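Local coordinates for putative GH105 family protein (Salmonella enterica subsp. enterica serovar Paratyphi A, PDB 3QWT) that is of unknown function but, as a possible GH105 member with an alpha/alpha toroid fold, probably hydrolyses unsaturated uronyl saccharides, at residues Y196-H201 against S235-V240; Q203-K208 against H222-N227; G211-G216 against V261-A266. One frame throughout, in Å; residues are numbered along the deposited sequence.

Overall arrangement
All three contacts are buried, but they lie at different distances from the chain's centre. Interaction 1, nearest that centre, joins two toroid helices through apolar side chains. Interaction 2 lies about 20 Å from it, where helix 188-205 ends against a loop, and depends on an asparagine amide. Interaction 3 lies at an intermediate distance and mixes the two styles: a valine at an indole edge, and a water binding loop to helix. Interactions 1 and 2 share helix 188-205, and L237 of the first packs on W213 of the third. N224 of interaction 2 also donates to G216 O, in a segment of interaction 3. All three regions reach the second subunit.

Interaction 1. Residues Y196-H201 against S235-V240; sequences YQFLLH and SWLTIV
Within segments 196-201 and 235-240 the nearest CA atoms are those of F198 and V240, 9.9 Å apart; the two segments run in opposite directions. They belong to helices 188-205 and 231-248 of the alpha/alpha toroid, in which the helices are ranged around a ring. At this spacing the backbones stay well apart, and one aromatic side chain has to bridge much of the gap. F198 does so: its chi1 of -131° lies away from a staggered position and carries the phenyl group across to the neighbouring helix. There F198 CE1 meets V240 CG1 at 3.5 Å, with the methyl at the ring's edge and close to its plane. On the valine's side, the chi1 of 167° swings V240 CG1 away from its own N and out to that edge. On the other flank of the ring, F198 CE2 lies 4.1 Å from L237 CD2, a looser approach that comes in obliquely. F198 runs counter to both L237 and V240, and meets them with its far ring atoms. F244 meets the F198 ring with nearly parallel planes, while L260 of helix 255-272 and L171 of helix 170-184 extend the apolar surroundings. The valine methyl is not confined to one ring carbon: besides its approach to CE1, V240 CG1 also touches the outermost atom of the phenyl group, F198 CZ, at 3.8 Å.

Interaction 2. Residues Q203-K208 against H222-N227; sequences QNLMDK and HHNFAN
The side-chain amide nitrogen of N224 is held by two carbonyls: N224 ND2 donates to N204 O at 3.0 Å, and also to G216 O on strand 216-218. The bond to N204 is nearly straight, 171° at the hydrogen, and it lies in the planes of both the carbonyl and the asparagine amide. With CG beside the backbone N (chi1 -71°), the loop residue extends its amide toward the helix. At the other end of that amide, K208 NZ of the second subunit donates to N224 OD1, and the reciprocal pair forms as well. The three bonds together leave the amide little freedom to rotate, and the lysine's charge would probably polarise it. N204 belongs to the last turn of helix 188-205; M206 is the first residue to leave helical angles, so the loop asparagine ties down a carbonyl at the helix's C-terminal end. N204 ND2 itself bonds to Y219 OH. The loop that carries N224 arrives through a G1 beta bulge, in which H222 and H223 both face S218, and is shaped further by a bond from F225 N to H223 ND1. Beside the polar bond, L205 CD2 lies 4.0 Å from N224 ND2, the two side chains crossing at a slant.

Interaction 3. Residues G211-G216 against V261-A266; sequences GLWFHG and VQVLNA
The indole of W213 meets helix 255-272 with its edge: V263 CG1, a water and G211 O all lie near the ring plane. The side chains of V202 and L205 from helix 188-205 and L237 from helix 231-248 pack against the same tryptophan. The closest apolar touch is W213 CZ2 to V263 CG1 at 3.8 Å, the two side chains crossing at about a right angle. A chi1 of 168° sets this methyl opposite V263 N, where the indole edge lies. W213 NE1 lies almost as near the methyl, but its hydrogen goes to the water, 3.0 Å from W213 NE1. That water donates one proton to G211 O at 2.9 Å and the other to V263 O at 2.6 Å, so a single molecule links the loop backbone, the indole and the helix backbone. This is how the connection leading from helix 188-205 into strand 216-218 is seated on a helix of the toroid. At the start of the loop segment, G211 CA comes 3.6 Å from A266 O and 4.1 Å from A266 CB, one turn on from V263 in the helix. The positive phi of this glycine (90°) and its lack of a side chain let the loop lie that close to the helix. From the second subunit, Q203 NE2 donates to Q262 OE1, and that Q203 also packs on V263. With three bonds to protein atoms, the water is probably a fixed part of this interface and gives W213 NE1 and G211 O a polar partner beside the apolar contact.

Interaction 1. Residues Y196-H201 against S235-V240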
loop_
_atom_site.group_PDB
_atom_site.type_symbol
_atom_site.label_atom_id
_atom_site.label_comp_id
_atom_site.label_asym_id
_atom_site.label_seq_id
_atom_site.Cartn_x
_atom_site.Cartn_y
_atom_site.Cartn_z
ATOM N N TYR A 196 -4.757 -26.261 4.593
ATOM C CA TYR A 196 -4.110 -27.216 5.471
ATOM C C TYR A 196 -4.790 -28.583 5.371
ATOM O O TYR A 196 -4.120 -29.611 5.255
ATOM C CB TYR A 196 -4.063 -26.727 6.907
ATOM C CG TYR A 196 -3.489 -27.737 7.858
ATOM C CD1 TYR A 196 -2.109 -27.922 7.956
ATOM C CD2 TYR A 196 -4.323 -28.535 8.645
ATOM C CE1 TYR A 196 -1.567 -28.848 8.821
ATOM C CE2 TYR A 196 -3.790 -29.476 9.532
ATOM C CZ TYR A 196 -2.404 -29.625 9.606
ATOM O OH TYR A 196 -1.857 -30.548 10.459
ATOM N N GLN A 197 -6.117 -28.599 5.385
ATOM C CA GLN A 197 -6.798 -29.877 5.282
ATOM C C GLN A 197 -6.398 -30.606 3.978
ATOM O O GLN A 197 -6.179 -31.819 3.982
ATOM C CB GLN A 197 -8.310 -29.715 5.416
ATOM C CG GLN A 197 -8.766 -29.380 6.842
ATOM C CD GLN A 197 -8.321 -30.438 7.852
ATOM O OE1 GLN A 197 -8.255 -31.635 7.531
ATOM N NE2 GLN A 197 -7.996 -30.000 9.070
ATOM N N PHE A 198 -6.270 -29.862 2.880
ATOM C CA PHE A 198 -5.886 -30.463 1.612
ATOM C C PHE A 198 -4.538 -31.168 1.764
ATOM O O PHE A 198 -4.434 -32.362 1.477
ATOM C CB PHE A 198 -5.779 -29.399 0.536
ATOM C CG PHE A 198 -6.489 -29.744 -0.720
ATOM C CD1 PHE A 198 -7.754 -29.228 -0.977
ATOM C CD2 PHE A 198 -5.895 -30.573 -1.659
ATOM C CE1 PHE A 198 -8.417 -29.534 -2.147
ATOM C CE2 PHE A 198 -6.550 -30.889 -2.828
ATOM C CZ PHE A 198 -7.817 -30.370 -3.074
ATOM N N LEU A 199 -3.530 -30.420 2.238
ATOM C CA LEU A 199 -2.182 -30.954 2.391
ATOM C C LEU A 199 -2.160 -32.202 3.275
ATOM O O LEU A 199 -1.488 -33.178 2.960
ATOM C CB LEU A 199 -1.234 -29.877 2.930
ATOM C CG LEU A 199 -1.074 -28.641 2.035
ATOM C CD1 LEU A 199 -0.303 -27.576 2.781
ATOM C CD2 LEU A 199 -0.376 -28.962 0.702
ATOM N N LEU A 200 -2.912 -32.182 4.371
ATOM C CA LEU A 200 -2.912 -33.320 5.285
ATOM C C LEU A 200 -3.602 -34.503 4.633
ATOM O O LEU A 200 -3.156 -35.647 4.791
ATOM C CB LEU A 200 -3.593 -32.993 6.622
ATOM C CG LEU A 200 -3.318 -34.046 7.700
ATOM C CD1 LEU A 200 -1.820 -34.125 7.978
ATOM C CD2 LEU A 200 -4.071 -33.754 8.989
ATOM N N HIS A 201 -4.699 -34.234 3.919
ATOM C CA HIS A 201 -5.409 -35.301 3.232
ATOM C C HIS A 201 -4.476 -35.956 2.200
ATOM O O HIS A 201 -4.359 -37.179 2.170
ATOM C CB HIS A 201 -6.709 -34.823 2.593
ATOM C CG HIS A 201 -7.863 -34.765 3.551
ATOM N ND1 HIS A 201 -7.972 -33.795 4.525
ATOM C CD2 HIS A 201 -8.931 -35.581 3.709
ATOM C CE1 HIS A 201 -9.070 -34.008 5.232
ATOM N NE2 HIS A 201 -9.665 -35.091 4.766
ATOM N N SER A 235 -12.721 -39.490 -7.706
ATOM C CA SER A 235 -13.524 -38.546 -8.437
ATOM C C SER A 235 -13.665 -37.242 -7.633
ATOM O O SER A 235 -13.544 -36.147 -8.185
ATOM C CB SER A 235 -14.889 -39.211 -8.692
ATOM O OG SER A 235 -15.837 -38.360 -9.301
ATOM N N TRP A 236 -13.895 -37.368 -6.326
ATOM C CA TRP A 236 -14.101 -36.198 -5.483
ATOM C C TRP A 236 -12.885 -35.290 -5.577
ATOM O O TRP A 236 -12.981 -34.086 -5.362
ATOM C CB TRP A 236 -14.307 -36.573 -4.017
ATOM C CG TRP A 236 -15.505 -37.324 -3.766
ATOM C CD1 TRP A 236 -15.615 -38.417 -2.982
ATOM C CD2 TRP A 236 -16.808 -37.064 -4.293
ATOM N NE1 TRP A 236 -16.910 -38.871 -2.980
ATOM C CE2 TRP A 236 -17.666 -38.056 -3.778
ATOM C CE3 TRP A 236 -17.335 -36.092 -5.151
ATOM C CZ2 TRP A 236 -19.023 -38.122 -4.106
ATOM C CZ3 TRP A 236 -18.701 -36.147 -5.469
ATOM C CH2 TRP A 236 -19.518 -37.157 -4.950
ATOM N N LEU A 237 -11.734 -35.869 -5.890
ATOM C CA LEU A 237 -10.529 -35.058 -5.942
ATOM C C LEU A 237 -10.361 -34.424 -7.290
ATOM O O LEU A 237 -9.965 -33.264 -7.387
ATOM C CB LEU A 237 -9.287 -35.853 -5.551
ATOM C CG LEU A 237 -9.024 -35.525 -4.090
ATOM C CD1 LEU A 237 -8.980 -36.800 -3.288
ATOM C CD2 LEU A 237 -7.759 -34.685 -3.934
ATOM N N THR A 238 -10.653 -35.190 -8.331
ATOM C CA THR A 238 -10.584 -34.659 -9.672
ATOM C C THR A 238 -11.548 -33.491 -9.808
ATOM O O THR A 238 -11.362 -32.621 -10.656
ATOM C CB THR A 238 -10.969 -35.710 -10.693
ATOM O OG1 THR A 238 -10.605 -37.000 -10.194
ATOM C CG2 THR A 238 -10.256 -35.441 -11.983
ATOM N N ILE A 239 -12.595 -33.499 -8.987
ATOM C CA ILE A 239 -13.574 -32.415 -8.972
ATOM C C ILE A 239 -13.088 -31.239 -8.137
ATOM O O ILE A 239 -13.147 -30.091 -8.580
ATOM C CB ILE A 239 -14.898 -32.886 -8.376
ATOM C CG1 ILE A 239 -15.625 -33.808 -9.366
ATOM C CG2 ILE A 239 -15.741 -31.682 -7.994
ATOM C CD1 ILE A 239 -16.843 -34.528 -8.795
ATOM N N VAL A 240 -12.596 -31.540 -6.933
ATOM C CA VAL A 240 -12.306 -30.513 -5.943
ATOM C C VAL A 240 -11.038 -29.719 -6.249
ATOM O O VAL A 240 -11.015 -28.490 -6.148
ATOM C CB VAL A 240 -12.183 -31.114 -4.536
ATOM C CG1 VAL A 240 -11.581 -30.114 -3.598
ATOM C CG2 VAL A 240 -13.527 -31.529 -4.023
#

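Interaction 2. Residues Q203-K208 against H222-N227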
loop_
_atom_site.group_PDB
_atom_site.type_symbol
_atom_site.label_atom_id
_atom_site.label_comp_id
_atom_site.label_asym_id
_atom_site.label_seq_id
_atom_site.Cartn_x
_atom_site.Cartn_y
_atom_site.Cartn_z
ATOM N N GLN A 203 -1.203 -36.010 2.190
ATOM C CA GLN A 203 -0.243 -36.791 2.973
ATOM C C GLN A 203 -0.745 -38.207 3.301
ATOM O O GLN A 203 -0.002 -39.178 3.199
ATOM C CB GLN A 203 0.103 -36.055 4.268
ATOM C CG GLN A 203 1.062 -36.807 5.196
ATOM C CD GLN A 203 1.544 -35.928 6.355
ATOM O OE1 GLN A 203 2.054 -34.817 6.141
ATOM N NE2 GLN A 203 1.373 -36.415 7.586
ATOM N N ASN A 204 -2.014 -38.319 3.679
ATOM C CA ASN A 204 -2.542 -39.553 4.248
ATOM C C ASN A 204 -3.260 -40.462 3.258
ATOM O O ASN A 204 -3.387 -41.663 3.498
ATOM C CB ASN A 204 -3.487 -39.252 5.428
ATOM C CG ASN A 204 -2.748 -38.801 6.681
ATOM O OD1 ASN A 204 -1.562 -39.091 6.869
ATOM N ND2 ASN A 204 -3.460 -38.094 7.557
ATOM N N LEU A 205 -3.731 -39.900 2.151
ATOM C CA LEU A 205 -4.616 -40.653 1.266
ATOM C C LEU A 205 -4.043 -40.905 -0.128
ATOM O O LEU A 205 -4.354 -41.917 -0.747
ATOM C CB LEU A 205 -5.981 -39.981 1.178
ATOM C CG LEU A 205 -6.734 -39.976 2.512
ATOM C CD1 LEU A 205 -7.826 -38.899 2.541
ATOM C CD2 LEU A 205 -7.329 -41.360 2.836
HETATM N N MSE A 206 -3.208 -39.994 -0.621
HETATM C CA MSE A 206 -2.604 -40.196 -1.924
HETATM C C MSE A 206 -1.677 -41.415 -1.916
HETATM O O MSE A 206 -0.933 -41.658 -0.966
HETATM C CB MSE A 206 -1.830 -38.958 -2.370
HETATM C CG MSE A 206 -1.130 -39.146 -3.719
HETATM SE SE MSE A 206 0.177 -37.746 -4.162
HETATM C CE MSE A 206 0.890 -38.659 -5.745
ATOM N N ASP A 207 -1.721 -42.175 -2.994
ATOM C CA ASP A 207 -0.829 -43.315 -3.159
ATOM C C ASP A 207 0.271 -42.923 -4.127
ATOM O O ASP A 207 0.071 -42.965 -5.339
ATOM C CB ASP A 207 -1.602 -44.485 -3.736
ATOM C CG ASP A 207 -0.714 -45.663 -4.051
ATOM O OD1 ASP A 207 0.301 -45.826 -3.351
ATOM O OD2 ASP A 207 -1.040 -46.413 -4.990
ATOM N N LYS A 208 1.421 -42.513 -3.604
ATOM C CA LYS A 208 2.512 -42.090 -4.472
ATOM C C LYS A 208 2.854 -43.201 -5.483
ATOM O O LYS A 208 3.349 -42.922 -6.567
ATOM C CB LYS A 208 3.739 -41.734 -3.644
ATOM C CG LYS A 208 4.235 -42.910 -2.822
ATOM C CD LYS A 208 5.350 -42.507 -1.874
ATOM C CE LYS A 208 5.494 -43.541 -0.781
ATOM N NZ LYS A 208 6.794 -43.416 -0.118
ATOM N N HIS A 222 -2.713 -46.227 12.098
ATOM C CA HIS A 222 -2.010 -45.694 10.935
ATOM C C HIS A 222 -2.057 -46.615 9.717
ATOM O O HIS A 222 -1.021 -47.080 9.244
ATOM C CB HIS A 222 -0.554 -45.382 11.287
ATOM C CG HIS A 222 -0.410 -44.339 12.347
ATOM N ND1 HIS A 222 -0.779 -44.557 13.655
ATOM C CD2 HIS A 222 0.042 -43.063 12.289
ATOM C CE1 HIS A 222 -0.558 -43.461 14.361
ATOM N NE2 HIS A 222 -0.057 -42.540 13.555
ATOM N N HIS A 223 -3.259 -46.864 9.209
ATOM C CA HIS A 223 -3.436 -47.686 8.021
ATOM C C HIS A 223 -4.457 -47.054 7.075
ATOM O O HIS A 223 -5.154 -46.089 7.440
ATOM C CB HIS A 223 -3.885 -49.095 8.420
ATOM C CG HIS A 223 -5.182 -49.114 9.166
ATOM N ND1 HIS A 223 -6.404 -49.055 8.530
ATOM C CD2 HIS A 223 -5.450 -49.166 10.492
ATOM C CE1 HIS A 223 -7.369 -49.080 9.433
ATOM N NE2 HIS A 223 -6.817 -49.145 10.632
ATOM N N ASN A 224 -4.513 -47.581 5.853
ATOM C CA ASN A 224 -5.499 -47.160 4.863
ATOM C C ASN A 224 -6.582 -48.209 4.627
ATOM O O ASN A 224 -7.058 -48.375 3.501
ATOM C CB ASN A 224 -4.827 -46.796 3.539
ATOM C CG ASN A 224 -4.031 -45.497 3.625
ATOM O OD1 ASN A 224 -2.812 -45.519 3.744
ATOM N ND2 ASN A 224 -4.729 -44.360 3.583
ATOM N N PHE A 225 -6.980 -48.900 5.690
ATOM C CA PHE A 225 -8.016 -49.941 5.594
ATOM C C PHE A 225 -7.681 -50.941 4.493
ATOM O O PHE A 225 -6.576 -51.490 4.457
ATOM C CB PHE A 225 -9.406 -49.316 5.390
ATOM C CG PHE A 225 -9.823 -48.423 6.526
ATOM C CD1 PHE A 225 -10.629 -48.905 7.547
ATOM C CD2 PHE A 225 -9.346 -47.122 6.611
ATOM C CE1 PHE A 225 -10.977 -48.094 8.614
ATOM C CE2 PHE A 225 -9.696 -46.303 7.672
ATOM C CZ PHE A 225 -10.516 -46.788 8.675
ATOM N N ALA A 226 -8.624 -51.157 3.586
ATOM C CA ALA A 226 -8.436 -52.129 2.513
ATOM C C ALA A 226 -7.498 -51.628 1.412
ATOM O O ALA A 226 -7.316 -52.306 0.406
ATOM C CB ALA A 226 -9.782 -52.514 1.921
ATOM N N ASN A 227 -6.899 -50.452 1.602
ATOM C CA ASN A 227 -6.099 -49.831 0.544
ATOM C C ASN A 227 -6.874 -49.793 -0.773
ATOM O O ASN A 227 -6.344 -50.110 -1.832
ATOM C CB ASN A 227 -4.759 -50.557 0.346
ATOM C CG ASN A 227 -3.802 -50.370 1.518
ATOM O OD1 ASN A 227 -4.163 -49.839 2.564
ATOM N ND2 ASN A 227 -2.578 -50.821 1.344
#

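Interaction 3. Residues G211-G216 against V261-A266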
loop_
_atom_site.group_PDB
_atom_site.type_symbol
_atom_site.label_atom_id
_atom_site.label_comp_id
_atom_site.label_asym_id
_atom_site.label_seq_id
_atom_site.Cartn_x
_atom_site.Cartn_y
_atom_site.Cartn_z
ATOM N N GLY A 211 -0.404 -42.702 -8.169
ATOM C CA GLY A 211 -0.967 -41.410 -8.509
ATOM C C GLY A 211 -2.438 -41.338 -8.147
ATOM O O GLY A 211 -3.018 -40.252 -8.029
ATOM N N LEU A 212 -3.050 -42.501 -7.963
ATOM C CA LEU A 212 -4.435 -42.547 -7.519
ATOM C C LEU A 212 -4.482 -42.427 -5.990
ATOM O O LEU A 212 -3.435 -42.392 -5.338
ATOM C CB LEU A 212 -5.112 -43.837 -8.006
ATOM C CG LEU A 212 -5.092 -43.989 -9.532
ATOM C CD1 LEU A 212 -5.476 -45.414 -9.995
ATOM C CD2 LEU A 212 -5.969 -42.930 -10.206
ATOM N N TRP A 213 -5.685 -42.388 -5.420
ATOM C CA TRP A 213 -5.850 -42.201 -3.979
ATOM C C TRP A 213 -6.500 -43.386 -3.262
ATOM O O TRP A 213 -7.326 -44.098 -3.831
ATOM C CB TRP A 213 -6.716 -40.974 -3.711
ATOM C CG TRP A 213 -6.013 -39.667 -3.865
ATOM C CD1 TRP A 213 -5.212 -39.280 -4.892
ATOM C CD2 TRP A 213 -6.097 -38.551 -2.973
ATOM N NE1 TRP A 213 -4.765 -37.987 -4.683
ATOM C CE2 TRP A 213 -5.300 -37.521 -3.514
ATOM C CE3 TRP A 213 -6.757 -38.330 -1.758
ATOM C CZ2 TRP A 213 -5.149 -36.281 -2.882
ATOM C CZ3 TRP A 213 -6.615 -37.103 -1.132
ATOM C CH2 TRP A 213 -5.806 -36.090 -1.694
ATOM N N PHE A 214 -6.147 -43.568 -1.994
ATOM C CA PHE A 214 -6.846 -44.525 -1.161
ATOM C C PHE A 214 -8.120 -43.915 -0.588
ATOM O O PHE A 214 -8.176 -42.715 -0.301
ATOM C CB PHE A 214 -5.931 -45.010 -0.042
ATOM C CG PHE A 214 -4.742 -45.778 -0.542
ATOM C CD1 PHE A 214 -4.917 -46.963 -1.229
ATOM C CD2 PHE A 214 -3.458 -45.301 -0.350
ATOM C CE1 PHE A 214 -3.810 -47.675 -1.709
ATOM C CE2 PHE A 214 -2.357 -46.010 -0.828
ATOM C CZ PHE A 214 -2.539 -47.194 -1.507
ATOM N N HIS A 215 -9.137 -44.738 -0.400
ATOM C CA HIS A 215 -10.398 -44.214 0.111
ATOM C C HIS A 215 -10.248 -43.582 1.498
ATOM O O HIS A 215 -10.639 -42.430 1.704
ATOM C CB HIS A 215 -11.500 -45.283 0.128
ATOM C CG HIS A 215 -12.832 -44.750 0.548
ATOM N ND1 HIS A 215 -13.842 -45.555 1.031
ATOM C CD2 HIS A 215 -13.317 -43.485 0.558
ATOM C CE1 HIS A 215 -14.893 -44.806 1.322
ATOM N NE2 HIS A 215 -14.601 -43.549 1.042
ATOM N N GLY A 216 -9.676 -44.330 2.441
ATOM C CA GLY A 216 -9.588 -43.864 3.812
ATOM C C GLY A 216 -8.249 -44.039 4.512
ATOM O O GLY A 216 -7.371 -44.792 4.062
ATOM N N VAL A 261 -1.572 -28.689 -8.538
ATOM C CA VAL A 261 -1.551 -29.057 -9.933
ATOM C C VAL A 261 -0.812 -30.387 -10.095
ATOM O O VAL A 261 -1.218 -31.226 -10.884
ATOM C CB VAL A 261 -0.880 -27.969 -10.781
ATOM C CG1 VAL A 261 -0.577 -28.481 -12.207
ATOM C CG2 VAL A 261 -1.750 -26.700 -10.803
ATOM N N GLN A 262 0.258 -30.578 -9.327
ATOM C CA GLN A 262 1.035 -31.810 -9.377
ATOM C C GLN A 262 0.245 -33.025 -8.919
ATOM O O GLN A 262 0.281 -34.076 -9.566
ATOM C CB GLN A 262 2.300 -31.688 -8.526
ATOM C CG GLN A 262 3.157 -32.956 -8.528
ATOM C CD GLN A 262 2.781 -33.943 -7.415
ATOM O OE1 GLN A 262 3.088 -35.128 -7.501
ATOM N NE2 GLN A 262 2.143 -33.451 -6.362
ATOM N N VAL A 263 -0.469 -32.886 -7.807
ATOM C CA VAL A 263 -1.317 -33.965 -7.303
ATOM C C VAL A 263 -2.405 -34.326 -8.311
ATOM O O VAL A 263 -2.667 -35.512 -8.580
ATOM C CB VAL A 263 -1.973 -33.571 -5.979
ATOM C CG1 VAL A 263 -3.092 -34.587 -5.591
ATOM C CG2 VAL A 263 -0.897 -33.420 -4.901
ATOM N N LEU A 264 -3.026 -33.295 -8.879
ATOM C CA LEU A 264 -4.043 -33.497 -9.896
ATOM C C LEU A 264 -3.451 -34.253 -11.090
ATOM O O LEU A 264 -4.029 -35.229 -11.580
ATOM C CB LEU A 264 -4.627 -32.163 -10.355
ATOM C CG LEU A 264 -5.726 -32.309 -11.420
ATOM C CD1 LEU A 264 -6.927 -33.025 -10.839
ATOM C CD2 LEU A 264 -6.135 -30.953 -11.965
ATOM N N ASN A 265 -2.294 -33.800 -11.549
ATOM C CA ASN A 265 -1.639 -34.430 -12.693
ATOM C C ASN A 265 -1.326 -35.902 -12.480
ATOM O O ASN A 265 -1.670 -36.743 -13.303
ATOM C CB ASN A 265 -0.370 -33.670 -13.071
ATOM C CG ASN A 265 -0.567 -32.800 -14.280
ATOM O OD1 ASN A 265 -0.318 -33.226 -15.406
ATOM N ND2 ASN A 265 -1.041 -31.575 -14.061
ATOM N N ALA A 266 -0.671 -36.208 -11.369
ATOM C CA ALA A 266 -0.350 -37.580 -11.046
ATOM C C ALA A 266 -1.624 -38.425 -11.105
ATOM O O ALA A 266 -1.598 -39.556 -11.582
ATOM C CB ALA A 266 0.292 -37.664 -9.677
HETATM O O HOH W 1 -2.938 -37.591 -7.011
#